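Local structure of citrate synthase (Pyrobaculum aerophilum, 2IBP) at residues H224-S228 with T229-L233; L380-W383 with E384-I388. The protein probably catalyses the condensation of oxaloacetate with acetyl-CoA and water to citrate and CoA, a step of the tricarboxylic acid cycle. One frame throughout, in Å; residues are numbered along the deposited sequence.

Contact 1. Residues H224-S228 with T229-L233; sequences HVVAS and TLSDL
V226 and A227 hand their carbonyls to T229 and L230, closing helix 218-227 with a Schellman motif. L230, at a positive phi of 72°, leaves the helical conformation, while T229 N bonds back to V226 O at 3.2 Å and L230 N to A227 O at 2.8 Å. The bond from L230 N closes a type I turn from A227 to L230.

The T229 side chain folds back over this end. Its CB stands 3.7 Å from V226 O. With chi1 at 67°, OG1 sits between the backbone N and the carbonyl carbon, 2.9 Å from the same V226 O; its proton may go there or to A243 O of the second subunit. OG1 also takes a weak bond from S231 N. The methyl CG2 turns the other way, to 4.0 Å from V225 O.

S228 works one carbonyl earlier: OG donates to V225 O at 2.7 Å and accepts from F389 N. With an alanine at S228 the hydroxyl is gone, and V225 O is likely to lose its short bond and F389 N its acceptor.

Beyond the turn, D232 is the N-cap of helix 233-244, and its OD1 pairs with K245 of the second subunit. S231 packs back on V226: its CB rests 3.4 Å from V226 O and 3.7 Å from V226 CG1, and its OG bonds to A242 O of the second subunit.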
ATOM      1  N   HIS A 224       4.347  -2.347   6.003  1.00  5.76           N
ATOM      2  CA  HIS A 224       3.922  -2.486   7.404  1.00  7.57           C
ATOM      3  C   HIS A 224       2.447  -2.207   7.566  1.00  7.85           C
ATOM      4  O   HIS A 224       1.760  -2.877   8.317  1.00  6.84           O
ATOM      5  CB  HIS A 224       4.655  -1.528   8.335  1.00  6.93           C
ATOM      6  CG  HIS A 224       6.018  -1.987   8.745  1.00  5.93           C
ATOM      7  ND1 HIS A 224       7.141  -1.757   7.980  1.00  9.14           N
ATOM      8  CD2 HIS A 224       6.448  -2.597   9.875  1.00 10.47           C
ATOM      9  CE1 HIS A 224       8.205  -2.205   8.629  1.00  8.14           C
ATOM     10  NE2 HIS A 224       7.809  -2.733   9.775  1.00  9.63           N
ATOM     11  N   VAL A 225       1.981  -1.138   6.941  1.00  6.39           N
ATOM     12  CA  VAL A 225       0.577  -0.748   7.122  1.00  7.09           C
ATOM     13  C   VAL A 225      -0.355  -1.841   6.596  1.00  5.93           C
ATOM     14  O   VAL A 225      -1.330  -2.211   7.242  1.00  7.53           O
ATOM     15  CB  VAL A 225       0.289   0.608   6.460  1.00  8.39           C
ATOM     16  CG1 VAL A 225      -1.217   0.925   6.522  1.00  6.68           C
ATOM     17  CG2 VAL A 225       1.077   1.694   7.165  1.00  7.41           C
ATOM     18  N   VAL A 226      -0.043  -2.355   5.419  1.00  7.76           N
ATOM     19  CA  VAL A 226      -0.819  -3.407   4.823  1.00  6.35           C
ATOM     20  C   VAL A 226      -0.700  -4.668   5.654  1.00  7.30           C
ATOM     21  O   VAL A 226      -1.699  -5.274   6.011  1.00  7.78           O
ATOM     22  CB  VAL A 226      -0.405  -3.654   3.361  1.00  7.78           C
ATOM     23  CG1 VAL A 226      -1.022  -4.942   2.827  1.00 10.51           C
ATOM     24  CG2 VAL A 226      -0.773  -2.445   2.506  1.00  9.67           C
ATOM     25  N   ALA A 227       0.519  -5.041   6.029  1.00  6.94           N
ATOM     26  CA  ALA A 227       0.705  -6.249   6.824  1.00  9.26           C
ATOM     27  C   ALA A 227       0.035  -6.154   8.177  1.00  6.15           C
ATOM     28  O   ALA A 227      -0.386  -7.179   8.737  1.00  8.49           O
ATOM     29  CB  ALA A 227       2.173  -6.556   6.992  1.00  8.20           C
ATOM     30  N   SER A 228      -0.144  -4.936   8.683  1.00  5.14           N
ATOM     31  CA  SER A 228      -0.695  -4.746  10.032  1.00  6.57           C
ATOM     32  C   SER A 228      -2.151  -5.203  10.170  1.00  4.37           C
ATOM     33  O   SER A 228      -2.623  -5.434  11.286  1.00  7.96           O
ATOM     34  CB  SER A 228      -0.561  -3.314  10.530  1.00  7.15           C
ATOM     35  OG  SER A 228      -1.528  -2.470   9.937  1.00  7.30           O
ATOM     36  N   THR A 229      -2.843  -5.318   9.034  1.00  6.40           N
ATOM     37  CA  THR A 229      -4.219  -5.801   8.995  1.00  5.23           C
ATOM     38  C   THR A 229      -4.255  -7.320   8.857  1.00  6.65           C
ATOM     39  O   THR A 229      -5.323  -7.922   8.745  1.00  9.12           O
ATOM     40  CB  THR A 229      -4.989  -5.244   7.797  1.00  8.59           C
ATOM     41  OG1 THR A 229      -4.456  -5.768   6.573  1.00  9.69           O
ATOM     42  CG2 THR A 229      -4.962  -3.730   7.769  1.00  9.90           C
ATOM     43  N   LEU A 230      -3.064  -7.908   8.816  1.00  8.85           N
ATOM     44  CA  LEU A 230      -2.857  -9.326   8.579  1.00  6.75           C
ATOM     45  C   LEU A 230      -3.136  -9.711   7.141  1.00  6.34           C
ATOM     46  O   LEU A 230      -3.359 -10.886   6.829  1.00 10.06           O
ATOM     47  CB  LEU A 230      -3.587 -10.218   9.570  1.00  7.34           C
ATOM     48  CG  LEU A 230      -3.124 -10.020  11.022  1.00 11.38           C
ATOM     49  CD1 LEU A 230      -3.824 -11.071  11.890  1.00 10.21           C
ATOM     50  CD2 LEU A 230      -1.625 -10.119  11.182  1.00 11.10           C
ATOM     51  N   SER A 231      -3.068  -8.718   6.242  1.00  7.76           N
ATOM     52  CA  SER A 231      -3.158  -8.962   4.821  1.00  6.82           C
ATOM     53  C   SER A 231      -1.926  -9.779   4.426  1.00  7.07           C
ATOM     54  O   SER A 231      -0.943  -9.827   5.151  1.00 10.55           O
ATOM     55  CB  SER A 231      -3.216  -7.650   4.038  1.00  8.72           C
ATOM     56  OG  SER A 231      -3.386  -7.896   2.657  1.00 11.06           O
ATOM     57  N   ASP A 232      -1.989 -10.403   3.263  1.00  8.46           N
ATOM     58  CA  ASP A 232      -0.943 -11.321   2.882  1.00  8.95           C
ATOM     59  C   ASP A 232       0.348 -10.668   2.446  1.00  9.64           C
ATOM     60  O   ASP A 232       0.377  -9.503   2.050  1.00  7.27           O
ATOM     61  CB  ASP A 232      -1.448 -12.254   1.803  1.00  9.18           C
ATOM     62  CG  ASP A 232      -1.693 -11.540   0.506  1.00 13.71           C
ATOM     63  OD1 ASP A 232      -2.736 -10.840   0.376  1.00 11.94           O
ATOM     64  OD2 ASP A 232      -0.846 -11.702  -0.385  1.00 12.13           O
ATOM     65  N   LEU A 233       1.422 -11.457   2.469  1.00  7.85           N
ATOM     66  CA  LEU A 233       2.746 -10.968   2.105  1.00  7.20           C
ATOM     67  C   LEU A 233       2.851 -10.446   0.695  1.00  6.35           C
ATOM     68  O   LEU A 233       3.569  -9.465   0.443  1.00  8.81           O
ATOM     69  CB  LEU A 233       3.791 -12.050   2.351  1.00  9.66           C
ATOM     70  CG  LEU A 233       4.146 -12.239   3.819  1.00 17.01           C
ATOM     71  CD1 LEU A 233       4.714 -13.643   4.091  1.00 14.64           C
ATOM     72  CD2 LEU A 233       5.098 -11.150   4.268  1.00 19.36           C
TER

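Contact 2. Residues L380-W383 with E384-I388; sequences LEYW and ENNRI
Y382 OH donates to R387 O over 2.7 Å, a bond that ties the last turn of helix 363-382 to the loop leaving it. The hydroxyl lies in the carbonyl plane on a lone pair of R387 O, with a C=O...donor angle of 135°, and R387 O in turn lies at the ring edge, in the plane of the ring. CG of Y382 is anti to the backbone N (chi1 -165°), which sends the phenol along the departing chain to meet this carbonyl.

The helix end itself is closed by E384 N to E381 O and by N385 N to Y382 O at 2.9 Å. The amide of N386 lies alongside the indole of W383, and its OD1 points into the corner between the two rings. This OD1 is 3.2 Å from both CD2 and CE2 of Y382, and 3.6 Å from W383 CD1, where it lies near the indole plane at the ring edge. The amide is turned almost at right angles to each ring, 87° from the phenol. OD1 is buried with no hydrogen-bond partner in the model; W383 CD1 is among its nearest neighbours, while ND2 of the same amide turns to S228.

Two waters link the loop to the helix. One donates to both L380 O and E384 OE2, the latter at 2.6 Å, the glutamate chain being bent at chi2 to bring its carboxylate back beside the helix. Another donates to W383 O and accepts from N386 N at 2.8 Å.

Around this turn, W383 packs on helix 125-135 and L380 on helix 141-169, E381 pairs with K32 and bonds to T34, both of strand 30-34, and R387 forms a salt bridge with E27 of the second subunit.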
ATOM      1  N   LEU A 380       7.625  -9.749   8.474  1.00  8.77           N
ATOM      2  CA  LEU A 380       7.706 -10.872   9.398  1.00  7.65           C
ATOM      3  C   LEU A 380       8.103 -10.407  10.787  1.00  7.45           C
ATOM      4  O   LEU A 380       7.576 -10.906  11.784  1.00 10.30           O
ATOM      5  CB  LEU A 380       8.645 -11.945   8.873  1.00  7.89           C
ATOM      6  CG  LEU A 380       8.172 -12.552   7.551  1.00 14.43           C
ATOM      7  CD1 LEU A 380       9.185 -13.544   7.020  1.00 20.74           C
ATOM      8  CD2 LEU A 380       6.804 -13.192   7.650  1.00 16.14           C
ATOM      9  N   GLU A 381       9.011  -9.446  10.862  1.00  8.07           N
ATOM     10  CA  GLU A 381       9.408  -8.901  12.141  1.00  7.74           C
ATOM     11  C   GLU A 381       8.226  -8.237  12.848  1.00  9.09           C
ATOM     12  O   GLU A 381       7.984  -8.472  14.025  1.00  9.84           O
ATOM     13  CB  GLU A 381      10.544  -7.904  11.968  1.00 12.62           C
ATOM     14  CG  GLU A 381      11.046  -7.329  13.261  1.00 13.70           C
ATOM     15  CD  GLU A 381      12.238  -6.444  13.053  1.00 15.16           C
ATOM     16  OE1 GLU A 381      12.072  -5.385  12.407  1.00 11.99           O
ATOM     17  OE2 GLU A 381      13.334  -6.803  13.550  1.00 11.83           O
ATOM     18  N   TYR A 382       7.461  -7.436  12.112  1.00  8.71           N
ATOM     19  CA  TYR A 382       6.309  -6.758  12.690  1.00  9.82           C
ATOM     20  C   TYR A 382       5.293  -7.769  13.198  1.00  9.02           C
ATOM     21  O   TYR A 382       4.670  -7.564  14.238  1.00 10.91           O
ATOM     22  CB  TYR A 382       5.658  -5.822  11.673  1.00  9.01           C
ATOM     23  CG  TYR A 382       4.707  -4.857  12.317  1.00  6.99           C
ATOM     24  CD1 TYR A 382       5.194  -3.853  13.139  1.00  7.88           C
ATOM     25  CD2 TYR A 382       3.333  -4.942  12.109  1.00  8.97           C
ATOM     26  CE1 TYR A 382       4.343  -2.970  13.763  1.00 13.23           C
ATOM     27  CE2 TYR A 382       2.463  -4.033  12.706  1.00  9.87           C
ATOM     28  CZ  TYR A 382       2.983  -3.065  13.556  1.00 10.17           C
ATOM     29  OH  TYR A 382       2.159  -2.173  14.200  1.00 10.53           O
ATOM     30  N   TRP A 383       5.092  -8.827  12.422  1.00  8.64           N
ATOM     31  CA  TRP A 383       4.155  -9.880  12.789  1.00  9.25           C
ATOM     32  C   TRP A 383       4.521 -10.636  14.064  1.00 10.29           C
ATOM     33  O   TRP A 383       3.714 -11.435  14.562  1.00 12.53           O
ATOM     34  CB  TRP A 383       3.948 -10.861  11.650  1.00  7.36           C
ATOM     35  CG  TRP A 383       3.076 -10.355  10.545  1.00  7.25           C
ATOM     36  CD1 TRP A 383       2.278  -9.240  10.561  1.00 11.29           C
ATOM     37  CD2 TRP A 383       2.709 -11.083   9.368  1.00  8.45           C
ATOM     38  NE1 TRP A 383       1.530  -9.181   9.420  1.00  9.49           N
ATOM     39  CE2 TRP A 383       1.749 -10.309   8.677  1.00  7.21           C
ATOM     40  CE3 TRP A 383       3.123 -12.299   8.813  1.00 10.67           C
ATOM     41  CZ2 TRP A 383       1.191 -10.718   7.470  1.00 11.50           C
ATOM     42  CZ3 TRP A 383       2.565 -12.708   7.617  1.00 13.91           C
ATOM     43  CH2 TRP A 383       1.609 -11.915   6.953  1.00 15.47           C
ATOM     44  N   GLU A 384       5.743 -10.453  14.565  1.00 10.40           N
ATOM     45  CA  GLU A 384       6.094 -11.032  15.867  1.00 11.99           C
ATOM     46  C   GLU A 384       5.356 -10.310  17.001  1.00 15.52           C
ATOM     47  O   GLU A 384       5.261 -10.818  18.112  1.00 14.34           O
ATOM     48  CB  GLU A 384       7.603 -10.975  16.109  1.00 15.79           C
ATOM     49  CG  GLU A 384       8.355 -11.936  15.223  1.00 14.06           C
ATOM     50  CD  GLU A 384       8.005 -13.383  15.535  1.00 30.60           C
ATOM     51  OE1 GLU A 384       8.314 -13.846  16.655  1.00 41.03           O
ATOM     52  OE2 GLU A 384       7.427 -14.066  14.662  1.00 38.35           O
ATOM     53  N   ASN A 385       4.858  -9.109  16.732  1.00 10.59           N
ATOM     54  CA  ASN A 385       4.065  -8.368  17.714  1.00 12.75           C
ATOM     55  C   ASN A 385       3.213  -7.401  16.914  1.00 13.37           C
ATOM     56  O   ASN A 385       3.455  -6.200  16.911  1.00 15.45           O
ATOM     57  CB  ASN A 385       4.929  -7.605  18.711  1.00 18.62           C
ATOM     58  CG  ASN A 385       4.101  -7.026  19.855  1.00 14.07           C
ATOM     59  OD1 ASN A 385       2.952  -7.419  20.056  1.00 27.04           O
ATOM     60  ND2 ASN A 385       4.706  -6.144  20.641  1.00 26.87           N
ATOM     61  N   ASN A 386       2.260  -7.959  16.188  1.00 11.30           N
ATOM     62  CA  ASN A 386       1.477  -7.160  15.277  1.00  8.94           C
ATOM     63  C   ASN A 386       0.491  -6.262  15.986  1.00 13.68           C
ATOM     64  O   ASN A 386      -0.107  -6.648  16.994  1.00 14.32           O
ATOM     65  CB  ASN A 386       0.682  -8.040  14.328  1.00  9.99           C
ATOM     66  CG  ASN A 386       0.002  -7.233  13.239  1.00 10.50           C
ATOM     67  OD1 ASN A 386       0.669  -6.652  12.392  1.00 10.60           O
ATOM     68  ND2 ASN A 386      -1.321  -7.150  13.293  1.00 10.23           N
ATOM     69  N   ARG A 387       0.315  -5.069  15.436  1.00 12.33           N
ATOM     70  CA  ARG A 387      -0.755  -4.189  15.874  1.00 11.23           C
ATOM     71  C   ARG A 387      -1.222  -3.444  14.642  1.00  9.15           C
ATOM     72  O   ARG A 387      -0.423  -2.802  13.973  1.00  9.58           O
ATOM     73  CB  ARG A 387      -0.305  -3.184  16.930  1.00 15.13           C
ATOM     74  CG  ARG A 387      -1.426  -2.278  17.453  1.00 18.06           C
ATOM     75  CD  ARG A 387      -2.448  -3.094  18.219  1.00 26.84           C
ATOM     76  NE  ARG A 387      -3.399  -2.276  18.968  1.00 44.62           N
ATOM     77  CZ  ARG A 387      -3.242  -1.910  20.240  1.00 58.26           C
ATOM     78  NH1 ARG A 387      -2.149  -2.242  20.915  1.00 52.75           N
ATOM     79  NH2 ARG A 387      -4.176  -1.182  20.838  1.00 67.09           N
ATOM     80  N   ILE A 388      -2.518  -3.475  14.362  1.00 10.85           N
ATOM     81  CA  ILE A 388      -3.034  -2.742  13.217  1.00  8.84           C
ATOM     82  C   ILE A 388      -2.778  -1.243  13.400  1.00  7.82           C
ATOM     83  O   ILE A 388      -2.918  -0.693  14.493  1.00  9.88           O
ATOM     84  CB  ILE A 388      -4.522  -3.008  13.021  1.00 13.89           C
ATOM     85  CG1 ILE A 388      -5.027  -2.375  11.726  1.00 11.37           C
ATOM     86  CG2 ILE A 388      -5.299  -2.559  14.241  1.00 13.67           C
ATOM     87  CD1 ILE A 388      -6.403  -2.847  11.338  1.00 16.23           C
TER
HETATM   88  O   HOH W   1       6.807 -13.529  12.189  1.00 13.05           O
HETATM   89  O   HOH W   2       1.696 -10.638  16.685  1.00 24.04           O

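Contact 1 and contact 2 are two helix ends set against each other, their centres about 9 Å apart. Carbonyls at the close of helix 218-227 meet side-chain donors from the close of helix 363-382: A227 O takes W383 NE1 at 2.9 Å, and S228 O takes N386 ND2 at 2.9 Å. Packing fills in around these bonds, with S231 O 3.3 Å from W383 CZ2 and S228 CB 3.5 Å from R387 O, while the rings of H224 and Y382 meet with their planes at about 80°. Both contacts touch the second subunit, and both lie away from the predicted catalytic H289 and D346 and the magnesium-binding E304 and D308.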